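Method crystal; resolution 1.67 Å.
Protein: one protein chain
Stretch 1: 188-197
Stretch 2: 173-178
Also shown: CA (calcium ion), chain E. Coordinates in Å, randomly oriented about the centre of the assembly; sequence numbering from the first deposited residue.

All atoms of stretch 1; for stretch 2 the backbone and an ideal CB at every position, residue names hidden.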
ATOM      1  N   ARG A 188      22.755  24.994  -0.026  1.00 26.08           N
ATOM      2  CA  ARG A 188      22.734  25.836  -1.211  1.00 25.62           C
ATOM      3  C   ARG A 188      21.375  25.667  -1.912  1.00 24.91           C
ATOM      4  O   ARG A 188      20.760  26.667  -2.332  1.00 23.58           O
ATOM      5  CB  ARG A 188      23.877  25.405  -2.146  1.00 30.05           C
ATOM      6  CG  ARG A 188      24.119  26.315  -3.350  1.00 34.52           C
ATOM      7  CD  ARG A 188      23.235  25.945  -4.523  1.00 33.53           C
ATOM      8  NE  ARG A 188      23.300  24.520  -4.847  1.00 34.53           N
ATOM      9  CZ  ARG A 188      22.557  23.951  -5.795  1.00 35.57           C
ATOM     10  NH1 ARG A 188      21.690  24.692  -6.470  1.00 35.20           N
ATOM     11  NH2 ARG A 188      22.652  22.644  -6.055  1.00 34.23           N
ATOM     12  N   LEU A 189      20.894  24.425  -2.038  1.00 25.38           N
ATOM     13  CA  LEU A 189      19.533  24.200  -2.536  1.00 25.65           C
ATOM     14  C   LEU A 189      18.480  24.938  -1.698  1.00 20.47           C
ATOM     15  O   LEU A 189      17.601  25.597  -2.245  1.00 22.19           O
ATOM     16  CB  LEU A 189      19.178  22.705  -2.592  1.00 23.09           C
ATOM     17  CG  LEU A 189      19.871  21.934  -3.708  1.00 26.74           C
ATOM     18  CD1 LEU A 189      19.908  20.439  -3.341  1.00 22.86           C
ATOM     19  CD2 LEU A 189      19.103  22.177  -5.006  1.00 22.90           C
ATOM     20  N   TYR A 190      18.585  24.849  -0.371  1.00 20.79           N
ATOM     21  CA  TYR A 190      17.597  25.487   0.519  1.00 23.47           C
ATOM     22  C   TYR A 190      17.619  27.015   0.333  1.00 21.55           C
ATOM     23  O   TYR A 190      16.550  27.669   0.352  1.00 22.29           O
ATOM     24  CB  TYR A 190      17.914  25.116   1.970  1.00 24.03           C
ATOM     25  CG  TYR A 190      16.951  25.605   3.029  1.00 27.17           C
ATOM     26  CD1 TYR A 190      15.594  25.752   2.767  1.00 23.76           C
ATOM     27  CD2 TYR A 190      17.413  25.905   4.309  1.00 27.30           C
ATOM     28  CE1 TYR A 190      14.708  26.165   3.773  1.00 23.21           C
ATOM     29  CE2 TYR A 190      16.528  26.344   5.318  1.00 25.46           C
ATOM     30  CZ  TYR A 190      15.197  26.461   5.029  1.00 26.24           C
ATOM     31  OH  TYR A 190      14.349  26.888   6.023  1.00 27.64           O
ATOM     32  N   ASP A 191      18.804  27.580   0.133  1.00 22.61           N
ATOM     33  CA  ASP A 191      18.882  28.998  -0.219  1.00 28.00           C
ATOM     34  C   ASP A 191      18.133  29.362  -1.516  1.00 26.22           C
ATOM     35  O   ASP A 191      17.399  30.386  -1.582  1.00 27.63           O
ATOM     36  CB  ASP A 191      20.328  29.464  -0.259  1.00 30.43           C
ATOM     37  CG  ASP A 191      20.902  29.714   1.129  1.00 35.36           C
ATOM     38  OD1 ASP A 191      20.119  29.941   2.072  1.00 38.63           O
ATOM     39  OD2 ASP A 191      22.148  29.711   1.268  1.00 44.85           O
ATOM     40  N   LYS A 192      18.260  28.502  -2.523  1.00 25.09           N
ATOM     41  CA  LYS A 192      17.566  28.719  -3.779  1.00 26.37           C
ATOM     42  C   LYS A 192      16.069  28.558  -3.578  1.00 24.28           C
ATOM     43  O   LYS A 192      15.284  29.388  -4.045  1.00 23.44           O
ATOM     44  CB  LYS A 192      18.067  27.747  -4.840  1.00 29.83           C
ATOM     45  CG  LYS A 192      17.306  27.858  -6.138  1.00 31.08           C
ATOM     46  CD  LYS A 192      17.897  26.962  -7.199  1.00 38.05           C
ATOM     47  CE  LYS A 192      17.619  25.504  -6.904  1.00 38.27           C
ATOM     48  NZ  LYS A 192      17.438  24.758  -8.191  1.00 37.21           N
ATOM     49  N   TRP A 193      15.668  27.500  -2.878  1.00 21.20           N
ATOM     50  CA  TRP A 193      14.256  27.293  -2.569  1.00 19.43           C
ATOM     51  C   TRP A 193      13.624  28.454  -1.773  1.00 21.74           C
ATOM     52  O   TRP A 193      12.467  28.832  -1.997  1.00 21.63           O
ATOM     53  CB  TRP A 193      14.096  25.989  -1.793  1.00 20.28           C
ATOM     54  CG  TRP A 193      14.586  24.788  -2.518  1.00 18.81           C
ATOM     55  CD1 TRP A 193      14.751  24.641  -3.872  1.00 18.09           C
ATOM     56  CD2 TRP A 193      14.990  23.548  -1.923  1.00 18.15           C
ATOM     57  NE1 TRP A 193      15.226  23.376  -4.143  1.00 17.77           N
ATOM     58  CE2 TRP A 193      15.344  22.679  -2.966  1.00 17.55           C
ATOM     59  CE3 TRP A 193      15.048  23.080  -0.600  1.00 19.20           C
ATOM     60  CZ2 TRP A 193      15.792  21.371  -2.729  1.00 17.43           C
ATOM     61  CZ3 TRP A 193      15.481  21.768  -0.362  1.00 17.65           C
ATOM     62  CH2 TRP A 193      15.875  20.947  -1.411  1.00 17.85           C
ATOM     63  N   GLN A 194      14.373  29.034  -0.846  1.00 20.99           N
ATOM     64  CA  GLN A 194      13.830  30.190  -0.126  1.00 25.66           C
ATOM     65  C   GLN A 194      13.574  31.347  -1.092  1.00 26.01           C
ATOM     66  O   GLN A 194      12.567  32.044  -0.977  1.00 25.82           O
ATOM     67  CB  GLN A 194      14.765  30.620   1.006  1.00 27.55           C
ATOM     68  CG  GLN A 194      14.784  29.601   2.143  1.00 25.72           C
ATOM     69  CD  GLN A 194      15.861  29.903   3.162  1.00 31.52           C
ATOM     70  OE1 GLN A 194      16.646  29.030   3.539  1.00 37.52           O
ATOM     71  NE2 GLN A 194      15.922  31.151   3.600  1.00 33.20           N
ATOM     72  N   ALA A 195      14.476  31.540  -2.050  1.00 27.83           N
ATOM     73  CA  ALA A 195      14.333  32.634  -2.999  1.00 29.93           C
ATOM     74  C   ALA A 195      13.094  32.418  -3.897  1.00 30.80           C
ATOM     75  O   ALA A 195      12.491  33.387  -4.387  1.00 34.14           O
ATOM     76  CB  ALA A 195      15.632  32.788  -3.834  1.00 26.53           C
ATOM     77  N   PHE A 196      12.721  31.156  -4.096  1.00 24.16           N
ATOM     78  CA  PHE A 196      11.551  30.788  -4.889  1.00 23.66           C
ATOM     79  C   PHE A 196      10.297  30.778  -4.049  1.00 24.30           C
ATOM     80  O   PHE A 196       9.217  30.506  -4.559  1.00 27.87           O
ATOM     81  CB  PHE A 196      11.659  29.358  -5.457  1.00 23.82           C
ATOM     82  CG  PHE A 196      12.665  29.186  -6.547  1.00 32.52           C
ATOM     83  CD1 PHE A 196      13.052  30.249  -7.354  1.00 36.70           C
ATOM     84  CD2 PHE A 196      13.238  27.945  -6.758  1.00 32.38           C
ATOM     85  CE1 PHE A 196      13.985  30.069  -8.352  1.00 38.71           C
ATOM     86  CE2 PHE A 196      14.175  27.765  -7.757  1.00 32.26           C
ATOM     87  CZ  PHE A 196      14.540  28.831  -8.549  1.00 35.84           C
ATOM     88  N   GLY A 197      10.426  30.988  -2.748  1.00 23.85           N
ATOM     89  CA  GLY A 197       9.244  31.065  -1.912  1.00 25.41           C
ATOM     90  C   GLY A 197       8.675  29.723  -1.521  1.00 24.21           C
ATOM     91  O   GLY A 197       7.474  29.611  -1.295  1.00 21.03           O
ATOM     92  N   UNK A 173       5.236  23.757  -8.787  1.00 18.97           N
ATOM     93  CA  UNK A 173       6.432  23.046  -8.391  1.00 19.69           C
ATOM     94  C   UNK A 173       7.611  23.923  -8.786  1.00 20.32           C
ATOM     95  O   UNK A 173       7.907  24.075  -9.972  1.00 23.27           O
ATOM     96  CB  UNK A 173       6.510  21.660  -9.034  1.00 19.69           C
ATOM     97  N   UNK A 174       8.278  24.522  -7.801  1.00 18.53           N
ATOM     98  CA  UNK A 174       9.332  25.479  -8.102  1.00 17.63           C
ATOM     99  C   UNK A 174      10.695  24.804  -8.322  1.00 19.68           C
ATOM    100  O   UNK A 174      11.590  25.400  -8.899  1.00 21.25           O
ATOM    101  CB  UNK A 174       9.436  26.501  -6.968  1.00 17.63           C
ATOM    102  N   UNK A 175      10.852  23.559  -7.867  1.00 19.91           N
ATOM    103  CA  UNK A 175      12.085  22.831  -8.185  1.00 18.58           C
ATOM    104  C   UNK A 175      11.826  21.350  -7.992  1.00 18.39           C
ATOM    105  O   UNK A 175      11.053  20.968  -7.143  1.00 17.26           O
ATOM    106  CB  UNK A 175      13.255  23.298  -7.316  1.00 18.58           C
ATOM    107  N   UNK A 176      12.459  20.519  -8.802  1.00 20.32           N
ATOM    108  CA  UNK A 176      12.469  19.086  -8.537  1.00 21.60           C
ATOM    109  C   UNK A 176      13.932  18.666  -8.597  1.00 18.21           C
ATOM    110  O   UNK A 176      14.763  19.280  -9.332  1.00 21.83           O
ATOM    111  CB  UNK A 176      11.606  18.306  -9.531  1.00 21.60           C
ATOM    112  N   UNK A 177      14.313  17.703  -7.760  1.00 20.32           N
ATOM    113  CA  UNK A 177      15.720  17.257  -7.694  1.00 21.25           C
ATOM    114  C   UNK A 177      15.792  15.804  -7.241  1.00 19.59           C
ATOM    115  O   UNK A 177      14.845  15.292  -6.618  1.00 20.47           O
ATOM    116  CB  UNK A 177      16.529  18.143  -6.745  1.00 21.25           C
ATOM    117  N   UNK A 178      16.889  15.124  -7.581  1.00 20.75           N
ATOM    118  CA  UNK A 178      17.005  13.702  -7.247  1.00 24.23           C
ATOM    119  C   UNK A 178      18.315  13.296  -6.579  1.00 21.53           C
ATOM    120  O   UNK A 178      18.539  12.108  -6.254  1.00 23.30           O
ATOM    121  CB  UNK A 178      16.831  12.874  -8.522  1.00 24.23           C
TER
HETATM  122 CA    CA E 404      16.109  20.906 -10.334  1.00 23.98          CA

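Stretch 2 runs as a strand over positions 173-177, nearly antiparallel to helix 188-195. The angle between their directions is 163°, and the axes approach to 9.0 Å.

Position 173 has extended backbone angles and lies far from the helix. Nothing of stretch 1 comes within 5.5 Å of its ideal CB, so stretch 1 sets no preference here. The deposited residue is Ile 173, which makes no contact with stretch 1.

Position 174 points its CB toward the end of the helix. The ideal CB lies 3.9 Å from CB of Phe 196. That neighbour is apolar and offers no side-chain donor or acceptor. Val, Ile, Leu or Ala would suit the spot. The residue is Val 174, with chi1 in the m well. Its CG2 packs 3.8 Å from CB of Phe 196. The backbone contributes too, since O of Val 174 lies 3.7 Å from CE2 of Phe 196.

Position 175 also points toward the helix, but meets different chemistry. Its ideal CB is 3.7 Å from NE1 of Trp 193 and 4.5 Å from NZ of Lys 192. One is an indole donor, the other a positive charge. The calcium ion lies on this side as well. An acceptor is called for, and a negative charge would answer both lysine and metal. Asp fits best at this short range; Asn could accept but would bring no charge, and Glu would have to fold its longer chain. The residue is Asp 175, chi1 t. Its OD2 accepts a hydrogen bond from NE1 of Trp 193 at 2.8 Å, with a nearly straight angle of 165°. This oxygen sits at the edge of the indole, near its plane, where the N-H points. The same OD2 forms a salt bridge with NZ of Lys 192 at 3.1 Å, although the hydrogen bond within it is weak. OD1 binds the calcium at 2.4 Å, so the carboxylate links helix and metal. Water 1, also a calcium ligand, donates to OD2 of Asp 175 at 2.9 Å from its O.

Position 176 points its CB away from the helix, with nothing of stretch 1 within 5.5 Å. Many side chains would do. Its carbonyl can serve the metal whatever the side chain. The residue is Arg 176; its O binds the calcium at 2.3 Å, and its guanidinium is hydrogen-bonded elsewhere in the structure.

Position 177 turns toward the helix again. Its ideal CB is 5.1 Å from CD2 of Leu 189 and 5.2 Å from CZ2 of Trp 193. These distances leave room for a large apolar group, such as Phe, Leu or Met. The residue is Phe 177, chi1 p. CZ2 of Trp 193 lies over one face of its ring, 3.3 Å from CE1 of Phe 177. The ring planes meet obliquely at 51°. CD2 of Phe 177 touches CD1 of Leu 189 at 4.1 Å.

Position 178 follows the strand, out of reach of stretch 1. Many residues would suit. It is Asn 178.

Stretch 2 (173-178) IVDRFN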
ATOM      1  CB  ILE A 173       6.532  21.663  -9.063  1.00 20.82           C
ATOM      2  CG1 ILE A 173       5.311  20.789  -8.685  1.00 21.26           C
ATOM      3  CG2 ILE A 173       7.848  20.962  -8.673  1.00 25.53           C
ATOM      4  CD1 ILE A 173       5.116  20.607  -7.131  1.00 19.13           C
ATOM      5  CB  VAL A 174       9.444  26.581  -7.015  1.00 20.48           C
ATOM      6  CG1 VAL A 174       8.122  27.352  -6.905  1.00 20.82           C
ATOM      7  CG2 VAL A 174       9.870  25.976  -5.666  1.00 19.68           C
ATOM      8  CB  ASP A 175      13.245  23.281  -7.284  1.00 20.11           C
ATOM      9  CG  ASP A 175      14.614  22.744  -7.736  1.00 23.06           C
ATOM     10  OD1 ASP A 175      14.818  22.442  -8.954  1.00 20.11           O
ATOM     11  OD2 ASP A 175      15.521  22.671  -6.853  1.00 21.88           O
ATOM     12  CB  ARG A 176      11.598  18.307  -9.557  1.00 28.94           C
ATOM     13  CG  ARG A 176      12.233  18.172 -10.914  1.00 41.72           C
ATOM     14  CD  ARG A 176      11.616  17.011 -11.687  1.00 42.32           C
ATOM     15  NE  ARG A 176      10.157  17.066 -11.695  1.00 39.98           N
ATOM     16  CZ  ARG A 176       9.380  16.046 -12.066  1.00 45.08           C
ATOM     17  NH1 ARG A 176       8.053  16.170 -12.052  1.00 52.12           N
ATOM     18  NH2 ARG A 176       9.927  14.898 -12.441  1.00 41.97           N
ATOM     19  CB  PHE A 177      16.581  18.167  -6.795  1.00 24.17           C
ATOM     20  CG  PHE A 177      16.323  18.004  -5.293  1.00 24.23           C
ATOM     21  CD1 PHE A 177      15.088  18.338  -4.721  1.00 20.08           C
ATOM     22  CD2 PHE A 177      17.325  17.509  -4.442  1.00 29.35           C
ATOM     23  CE1 PHE A 177      14.868  18.213  -3.325  1.00 19.86           C
ATOM     24  CE2 PHE A 177      17.103  17.384  -3.047  1.00 25.96           C
ATOM     25  CZ  PHE A 177      15.867  17.715  -2.497  1.00 23.13           C
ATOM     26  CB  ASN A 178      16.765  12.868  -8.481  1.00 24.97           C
ATOM     27  CG  ASN A 178      17.804  13.120  -9.568  1.00 31.29           C
ATOM     28  OD1 ASN A 178      17.516  13.763 -10.573  1.00 39.08           O
ATOM     29  ND2 ASN A 178      19.002  12.608  -9.375  1.00 31.27           N
TER
HETATM   30  O   HOH W   1      17.526  21.291  -8.471  1.00 26.54           O
HETATM   31  O   HOH W   2      13.966  21.362 -11.381  1.00 26.31           O
HETATM   32  O   HOH W   3      18.244  19.164 -10.754  1.00 41.94           O
HETATM   33  O   HOH W   4      16.129  19.547 -12.134  1.00 34.37           O
HETATM   34  O   HOH W   5      16.732  22.794 -11.156  1.00 35.36           O
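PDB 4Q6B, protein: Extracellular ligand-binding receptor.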